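Local coordinates for protein histidine--tRNA ligase (Staphylococcus aureus, PDB 1QE0) that catalyses the ATP-dependent attachment of L-histidine to tRNA(His), releasing AMP and diphosphate, as a homodimeric class II aminoacyl-tRNA synthetase, at residues Q25-Y35 and E142-S153. Numbering follows the deposited sequence.
Sequences QLDELMTFYNY and EVLAMVMHIYQS
Tyr33 and Met146 stand at the centre of a packing between two near-antiparallel helices, 13-33 and 137-153, that lie on the mixed sheet of the class II synthetase catalytic domain; the axes of the two segments run 144° apart. The pair illustrates how one flexible thioether can serve two rings. Met146 CG sits over the middle of the Tyr33 ring, 4.0 Å from its centroid, while the bend at chi3 (-77°) places the methyl CE between the two tyrosines, touching Tyr33 CG and standing over a face of the Tyr35 ring. SD lies above both rings at a distance, a double Met-aromatic contact, and the Met30 side chain crosses Met146 at about a right angle, its CE against SD. Tyr33 acts as a knob among Glu142, Ala145, Met146 and His149. Its OH is hydrogen-bonded to His149 ND1 at 2.5 Å, and the two rings approach rim to rim. Over one face of the imidazole lies Leu29 CD1, while the His354 ring of the second subunit stacks with the His149 ring. Toward the strands, Leu26 CD2 rests on Ile150 CG2 at 3.6 Å. In contrast to this buried core, the Gln25/Ser153 end is looser and partly exposed: Leu29 CD2 packs against Ser153 OG, which lies close to the plane of the Gln25 amide and takes a bond from NE2. A Schellman motif with Asn34 as C-prime ends helix 13-33 and leads the chain to Tyr35. Glu142 OE2 is engaged by Lys103 and by Arg353 and Tyr363 of the second subunit, while Tyr35 OH donates to Glu142 OE1 at 2.8 Å, nearly along its C-O axis.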
ATOM      1  N   GLN A  25      -6.626  -5.526   1.850  1.00 15.71           N
ATOM      2  CA  GLN A  25      -7.399  -6.019   2.982  1.00 14.87           C
ATOM      3  C   GLN A  25      -7.088  -5.245   4.279  1.00 16.19           C
ATOM      4  O   GLN A  25      -7.977  -5.053   5.121  1.00 21.74           O
ATOM      5  CB  GLN A  25      -7.148  -7.510   3.164  1.00  8.14           C
ATOM      6  CG  GLN A  25      -7.781  -8.056   4.382  1.00  6.49           C
ATOM      7  CD  GLN A  25      -8.201  -9.468   4.199  1.00  9.16           C
ATOM      8  OE1 GLN A  25      -8.630  -9.858   3.125  1.00 17.17           O
ATOM      9  NE2 GLN A  25      -8.133 -10.243   5.260  1.00 16.49           N
ATOM     10  N   LEU A  26      -5.829  -4.834   4.456  1.00 14.11           N
ATOM     11  CA  LEU A  26      -5.415  -4.071   5.640  1.00 11.13           C
ATOM     12  C   LEU A  26      -5.988  -2.640   5.593  1.00 12.55           C
ATOM     13  O   LEU A  26      -6.416  -2.085   6.610  1.00 10.72           O
ATOM     14  CB  LEU A  26      -3.894  -4.053   5.763  1.00  6.40           C
ATOM     15  CG  LEU A  26      -3.239  -5.357   6.252  1.00  9.90           C
ATOM     16  CD1 LEU A  26      -1.685  -5.363   6.098  1.00  2.00           C
ATOM     17  CD2 LEU A  26      -3.661  -5.574   7.684  1.00  5.13           C
ATOM     18  N   ASP A  27      -6.041  -2.058   4.405  1.00 11.35           N
ATOM     19  CA  ASP A  27      -6.599  -0.725   4.278  1.00  9.60           C
ATOM     20  C   ASP A  27      -8.068  -0.749   4.674  1.00  9.81           C
ATOM     21  O   ASP A  27      -8.560   0.204   5.276  1.00 13.34           O
ATOM     22  CB  ASP A  27      -6.430  -0.224   2.845  1.00  6.70           C
ATOM     23  CG  ASP A  27      -4.971  -0.056   2.450  1.00  6.28           C
ATOM     24  OD1 ASP A  27      -4.084   0.057   3.323  1.00 13.04           O
ATOM     25  OD2 ASP A  27      -4.695  -0.037   1.249  1.00  7.30           O
ATOM     26  N   GLU A  28      -8.757  -1.848   4.361  1.00  8.48           N
ATOM     27  CA  GLU A  28     -10.176  -1.995   4.695  1.00  6.19           C
ATOM     28  C   GLU A  28     -10.375  -2.159   6.170  1.00  8.03           C
ATOM     29  O   GLU A  28     -11.233  -1.522   6.752  1.00 10.24           O
ATOM     30  CB  GLU A  28     -10.774  -3.201   4.023  1.00  4.97           C
ATOM     31  CG  GLU A  28     -10.741  -3.132   2.527  1.00 20.91           C
ATOM     32  CD  GLU A  28     -11.459  -4.295   1.892  1.00 28.26           C
ATOM     33  OE1 GLU A  28     -12.200  -5.013   2.624  1.00 32.33           O
ATOM     34  OE2 GLU A  28     -11.285  -4.478   0.662  1.00 29.18           O
ATOM     35  N   LEU A  29      -9.629  -3.079   6.764  1.00 10.66           N
ATOM     36  CA  LEU A  29      -9.707  -3.308   8.200  1.00 10.83           C
ATOM     37  C   LEU A  29      -9.468  -1.968   8.931  1.00 14.06           C
ATOM     38  O   LEU A  29     -10.197  -1.643   9.869  1.00 20.23           O
ATOM     39  CB  LEU A  29      -8.655  -4.339   8.651  1.00  8.84           C
ATOM     40  CG  LEU A  29      -8.907  -5.843   8.839  1.00  3.59           C
ATOM     41  CD1 LEU A  29     -10.249  -6.227   8.355  1.00  2.00           C
ATOM     42  CD2 LEU A  29      -7.841  -6.644   8.144  1.00  3.56           C
ATOM     43  N   MET A  30      -8.501  -1.162   8.479  1.00 11.15           N
ATOM     44  CA  MET A  30      -8.211   0.118   9.143  1.00  8.54           C
ATOM     45  C   MET A  30      -9.406   1.054   9.075  1.00  5.82           C
ATOM     46  O   MET A  30      -9.609   1.921   9.928  1.00  9.43           O
ATOM     47  CB  MET A  30      -6.972   0.803   8.553  1.00  2.66           C
ATOM     48  CG  MET A  30      -5.690   0.010   8.717  1.00  8.52           C
ATOM     49  SD  MET A  30      -5.328  -0.453  10.415  1.00 12.98           S
ATOM     50  CE  MET A  30      -6.017  -2.069  10.395  1.00  7.74           C
ATOM     51  N   THR A  31     -10.197   0.863   8.047  1.00  3.84           N
ATOM     52  CA  THR A  31     -11.389   1.643   7.825  1.00  2.19           C
ATOM     53  C   THR A  31     -12.412   1.401   8.952  1.00  4.84           C
ATOM     54  O   THR A  31     -12.984   2.333   9.513  1.00  3.97           O
ATOM     55  CB  THR A  31     -11.891   1.270   6.446  1.00  2.00           C
ATOM     56  OG1 THR A  31     -11.370   2.202   5.517  1.00  2.00           O
ATOM     57  CG2 THR A  31     -13.361   1.187   6.360  1.00  8.50           C
ATOM     58  N   PHE A  32     -12.543   0.143   9.355  1.00  8.45           N
ATOM     59  CA  PHE A  32     -13.468  -0.264  10.404  1.00  6.52           C
ATOM     60  C   PHE A  32     -12.985   0.260  11.749  1.00  7.07           C
ATOM     61  O   PHE A  32     -13.779   0.579  12.620  1.00 11.68           O
ATOM     62  CB  PHE A  32     -13.563  -1.800  10.467  1.00  5.04           C
ATOM     63  CG  PHE A  32     -13.856  -2.455   9.167  1.00  2.00           C
ATOM     64  CD1 PHE A  32     -13.536  -3.768   8.971  1.00  5.83           C
ATOM     65  CD2 PHE A  32     -14.425  -1.752   8.113  1.00 14.72           C
ATOM     66  CE1 PHE A  32     -13.770  -4.383   7.720  1.00  6.98           C
ATOM     67  CE2 PHE A  32     -14.660  -2.361   6.866  1.00  9.63           C
ATOM     68  CZ  PHE A  32     -14.332  -3.673   6.680  1.00  2.00           C
ATOM     69  N   TYR A  33     -11.673   0.303  11.928  1.00  8.78           N
ATOM     70  CA  TYR A  33     -11.081   0.760  13.182  1.00  8.22           C
ATOM     71  C   TYR A  33     -10.883   2.246  13.184  1.00  9.93           C
ATOM     72  O   TYR A  33     -10.562   2.827  14.222  1.00 11.54           O
ATOM     73  CB  TYR A  33      -9.745   0.082  13.411  1.00  2.00           C
ATOM     74  CG  TYR A  33      -9.897  -1.378  13.703  1.00  8.56           C
ATOM     75  CD1 TYR A  33      -9.894  -1.828  15.022  1.00 10.51           C
ATOM     76  CD2 TYR A  33     -10.122  -2.314  12.670  1.00  4.33           C
ATOM     77  CE1 TYR A  33     -10.130  -3.164  15.327  1.00 13.98           C
ATOM     78  CE2 TYR A  33     -10.361  -3.663  12.957  1.00  8.71           C
ATOM     79  CZ  TYR A  33     -10.377  -4.072  14.295  1.00 14.85           C
ATOM     80  OH  TYR A  33     -10.758  -5.337  14.639  1.00 12.85           O
ATOM     81  N   ASN A  34     -10.958   2.839  11.997  1.00  7.82           N
ATOM     82  CA  ASN A  34     -10.826   4.272  11.853  1.00  5.93           C
ATOM     83  C   ASN A  34      -9.402   4.832  11.972  1.00  9.80           C
ATOM     84  O   ASN A  34      -9.204   5.948  12.505  1.00 11.67           O
ATOM     85  CB  ASN A  34     -11.775   4.964  12.824  1.00  5.42           C
ATOM     86  CG  ASN A  34     -11.892   6.432  12.568  1.00 15.74           C
ATOM     87  OD1 ASN A  34     -11.921   6.867  11.421  1.00 22.55           O
ATOM     88  ND2 ASN A  34     -11.944   7.225  13.637  1.00 13.97           N
ATOM     89  N   TYR A  35      -8.410   4.056  11.513  1.00  6.42           N
ATOM     90  CA  TYR A  35      -7.028   4.518  11.510  1.00  2.00           C
ATOM     91  C   TYR A  35      -6.803   5.065  10.111  1.00  6.60           C
ATOM     92  O   TYR A  35      -7.303   4.490   9.136  1.00  9.12           O
ATOM     93  CB  TYR A  35      -6.075   3.386  11.767  1.00  2.00           C
ATOM     94  CG  TYR A  35      -5.990   3.043  13.209  1.00  2.00           C
ATOM     95  CD1 TYR A  35      -4.826   3.265  13.935  1.00  4.98           C
ATOM     96  CD2 TYR A  35      -7.066   2.522  13.866  1.00  2.47           C
ATOM     97  CE1 TYR A  35      -4.751   2.963  15.301  1.00  2.70           C
ATOM     98  CE2 TYR A  35      -7.004   2.226  15.240  1.00  7.37           C
ATOM     99  CZ  TYR A  35      -5.843   2.450  15.945  1.00  2.00           C
ATOM    100  OH  TYR A  35      -5.804   2.186  17.301  1.00  7.93           O
ATOM    101  N   GLU A 142      -8.481  -2.137  22.004  1.00  9.37           N
ATOM    102  CA  GLU A 142      -8.784  -1.932  20.581  1.00 10.60           C
ATOM    103  C   GLU A 142      -7.631  -2.330  19.670  1.00 11.73           C
ATOM    104  O   GLU A 142      -7.875  -2.934  18.606  1.00  8.04           O
ATOM    105  CB  GLU A 142      -9.152  -0.486  20.277  1.00 11.93           C
ATOM    106  CG  GLU A 142      -9.362  -0.225  18.802  1.00 10.28           C
ATOM    107  CD  GLU A 142      -9.487   1.246  18.497  1.00 13.91           C
ATOM    108  OE1 GLU A 142      -8.439   1.869  18.214  1.00 18.80           O
ATOM    109  OE2 GLU A 142     -10.623   1.774  18.538  1.00  8.80           O
ATOM    110  N   VAL A 143      -6.390  -1.994  20.066  1.00  7.15           N
ATOM    111  CA  VAL A 143      -5.277  -2.366  19.232  1.00  4.49           C
ATOM    112  C   VAL A 143      -4.964  -3.832  19.329  1.00  7.40           C
ATOM    113  O   VAL A 143      -4.480  -4.405  18.353  1.00 11.22           O
ATOM    114  CB  VAL A 143      -4.012  -1.537  19.417  1.00  2.72           C
ATOM    115  CG1 VAL A 143      -4.326  -0.113  19.836  1.00  2.00           C
ATOM    116  CG2 VAL A 143      -3.041  -2.222  20.287  1.00  2.00           C
ATOM    117  N   LEU A 144      -5.283  -4.466  20.466  1.00  9.80           N
ATOM    118  CA  LEU A 144      -5.012  -5.919  20.626  1.00  6.93           C
ATOM    119  C   LEU A 144      -6.042  -6.749  19.899  1.00  6.66           C
ATOM    120  O   LEU A 144      -5.718  -7.775  19.327  1.00 10.90           O
ATOM    121  CB  LEU A 144      -4.976  -6.360  22.078  1.00  3.61           C
ATOM    122  CG  LEU A 144      -3.809  -5.814  22.883  1.00  4.41           C
ATOM    123  CD1 LEU A 144      -4.072  -6.126  24.334  1.00  8.84           C
ATOM    124  CD2 LEU A 144      -2.499  -6.378  22.420  1.00  2.00           C
ATOM    125  N   ALA A 145      -7.290  -6.316  19.943  1.00  4.02           N
ATOM    126  CA  ALA A 145      -8.355  -6.996  19.246  1.00  4.06           C
ATOM    127  C   ALA A 145      -8.047  -6.885  17.739  1.00 11.39           C
ATOM    128  O   ALA A 145      -8.290  -7.826  16.966  1.00 13.90           O
ATOM    129  CB  ALA A 145      -9.655  -6.326  19.565  1.00  2.05           C
ATOM    130  N   MET A 146      -7.479  -5.741  17.337  1.00 14.57           N
ATOM    131  CA  MET A 146      -7.118  -5.475  15.938  1.00 15.43           C
ATOM    132  C   MET A 146      -5.980  -6.390  15.452  1.00 16.53           C
ATOM    133  O   MET A 146      -6.114  -7.050  14.412  1.00 14.34           O
ATOM    134  CB  MET A 146      -6.707  -3.998  15.765  1.00 14.30           C
ATOM    135  CG  MET A 146      -6.282  -3.613  14.351  1.00 11.63           C
ATOM    136  SD  MET A 146      -5.305  -2.087  14.315  1.00 14.01           S
ATOM    137  CE  MET A 146      -6.528  -0.934  14.495  1.00  2.00           C
ATOM    138  N   VAL A 147      -4.867  -6.429  16.200  1.00 17.20           N
ATOM    139  CA  VAL A 147      -3.731  -7.246  15.802  1.00 14.39           C
ATOM    140  C   VAL A 147      -4.206  -8.687  15.661  1.00 18.05           C
ATOM    141  O   VAL A 147      -3.699  -9.423  14.829  1.00 23.44           O
ATOM    142  CB  VAL A 147      -2.514  -7.087  16.759  1.00 10.35           C
ATOM    143  CG1 VAL A 147      -2.879  -7.469  18.148  1.00 17.39           C
ATOM    144  CG2 VAL A 147      -1.347  -7.938  16.292  1.00  9.89           C
ATOM    145  N   MET A 148      -5.256  -9.052  16.394  1.00 17.51           N
ATOM    146  CA  MET A 148      -5.800 -10.397  16.310  1.00 12.98           C
ATOM    147  C   MET A 148      -6.673 -10.483  15.071  1.00 13.87           C
ATOM    148  O   MET A 148      -6.621 -11.454  14.301  1.00 14.03           O
ATOM    149  CB  MET A 148      -6.646 -10.687  17.532  1.00 15.29           C
ATOM    150  CG  MET A 148      -6.631 -12.129  17.906  1.00 23.31           C
ATOM    151  SD  MET A 148      -5.035 -12.542  18.573  1.00 27.15           S
ATOM    152  CE  MET A 148      -5.513 -13.875  19.605  1.00 31.07           C
ATOM    153  N   HIS A 149      -7.468  -9.443  14.867  1.00 10.71           N
ATOM    154  CA  HIS A 149      -8.362  -9.383  13.740  1.00  5.75           C
ATOM    155  C   HIS A 149      -7.570  -9.465  12.428  1.00  9.55           C
ATOM    156  O   HIS A 149      -7.903 -10.260  11.548  1.00 15.35           O
ATOM    157  CB  HIS A 149      -9.186  -8.103  13.818  1.00  2.00           C
ATOM    158  CG  HIS A 149     -10.375  -8.056  12.920  1.00  3.45           C
ATOM    159  ND1 HIS A 149     -11.196  -6.977  12.783  1.00  2.75           N
ATOM    160  CD2 HIS A 149     -10.877  -8.991  12.059  1.00  4.60           C
ATOM    161  CE1 HIS A 149     -12.138  -7.209  11.905  1.00  2.51           C
ATOM    162  NE2 HIS A 149     -11.966  -8.428  11.443  1.00  2.55           N
ATOM    163  N   ILE A 150      -6.514  -8.671  12.295  1.00  8.96           N
ATOM    164  CA  ILE A 150      -5.729  -8.672  11.052  1.00  8.92           C
ATOM    165  C   ILE A 150      -5.403 -10.084  10.588  1.00 10.11           C
ATOM    166  O   ILE A 150      -5.864 -10.520   9.523  1.00 11.18           O
ATOM    167  CB  ILE A 150      -4.421  -7.849  11.195  1.00  4.60           C
ATOM    168  CG1 ILE A 150      -4.763  -6.363  11.169  1.00  5.04           C
ATOM    169  CG2 ILE A 150      -3.421  -8.201  10.097  1.00  2.00           C
ATOM    170  CD1 ILE A 150      -3.673  -5.481  11.729  1.00  5.87           C
ATOM    171  N   TYR A 151      -4.662 -10.805  11.429  1.00  9.17           N
ATOM    172  CA  TYR A 151      -4.233 -12.159  11.136  1.00  6.69           C
ATOM    173  C   TYR A 151      -5.371 -13.146  10.999  1.00 11.24           C
ATOM    174  O   TYR A 151      -5.338 -14.014  10.126  1.00 15.84           O
ATOM    175  CB  TYR A 151      -3.249 -12.626  12.173  1.00  4.29           C
ATOM    176  CG  TYR A 151      -1.977 -11.882  12.084  1.00  2.00           C
ATOM    177  CD1 TYR A 151      -1.016 -12.247  11.171  1.00  5.19           C
ATOM    178  CD2 TYR A 151      -1.724 -10.829  12.903  1.00  2.00           C
ATOM    179  CE1 TYR A 151       0.184 -11.575  11.081  1.00  2.09           C
ATOM    180  CE2 TYR A 151      -0.524 -10.139  12.831  1.00  5.59           C
ATOM    181  CZ  TYR A 151       0.427 -10.522  11.918  1.00  2.06           C
ATOM    182  OH  TYR A 151       1.632  -9.861  11.866  1.00  4.77           O
ATOM    183  N   GLN A 152      -6.393 -13.030  11.830  1.00 12.03           N
ATOM    184  CA  GLN A 152      -7.500 -13.959  11.686  1.00 12.66           C
ATOM    185  C   GLN A 152      -8.274 -13.684  10.413  1.00 11.02           C
ATOM    186  O   GLN A 152      -8.871 -14.579   9.853  1.00 15.10           O
ATOM    187  CB  GLN A 152      -8.445 -13.888  12.875  1.00 19.75           C
ATOM    188  CG  GLN A 152      -7.829 -14.313  14.210  1.00 26.71           C
ATOM    189  CD  GLN A 152      -8.883 -14.505  15.280  1.00 28.38           C
ATOM    190  OE1 GLN A 152      -9.745 -13.640  15.477  1.00 37.00           O
ATOM    191  NE2 GLN A 152      -8.842 -15.643  15.963  1.00 29.21           N
ATOM    192  N   SER A 153      -8.220 -12.467   9.901  1.00  9.92           N
ATOM    193  CA  SER A 153      -8.984 -12.178   8.708  1.00 10.63           C
ATOM    194  C   SER A 153      -8.435 -12.942   7.506  1.00 12.36           C
ATOM    195  O   SER A 153      -9.119 -13.128   6.499  1.00 15.69           O
ATOM    196  CB  SER A 153      -9.063 -10.656   8.445  1.00  6.02           C
ATOM    197  OG  SER A 153      -7.823 -10.046   8.108  1.00  6.38           O
TER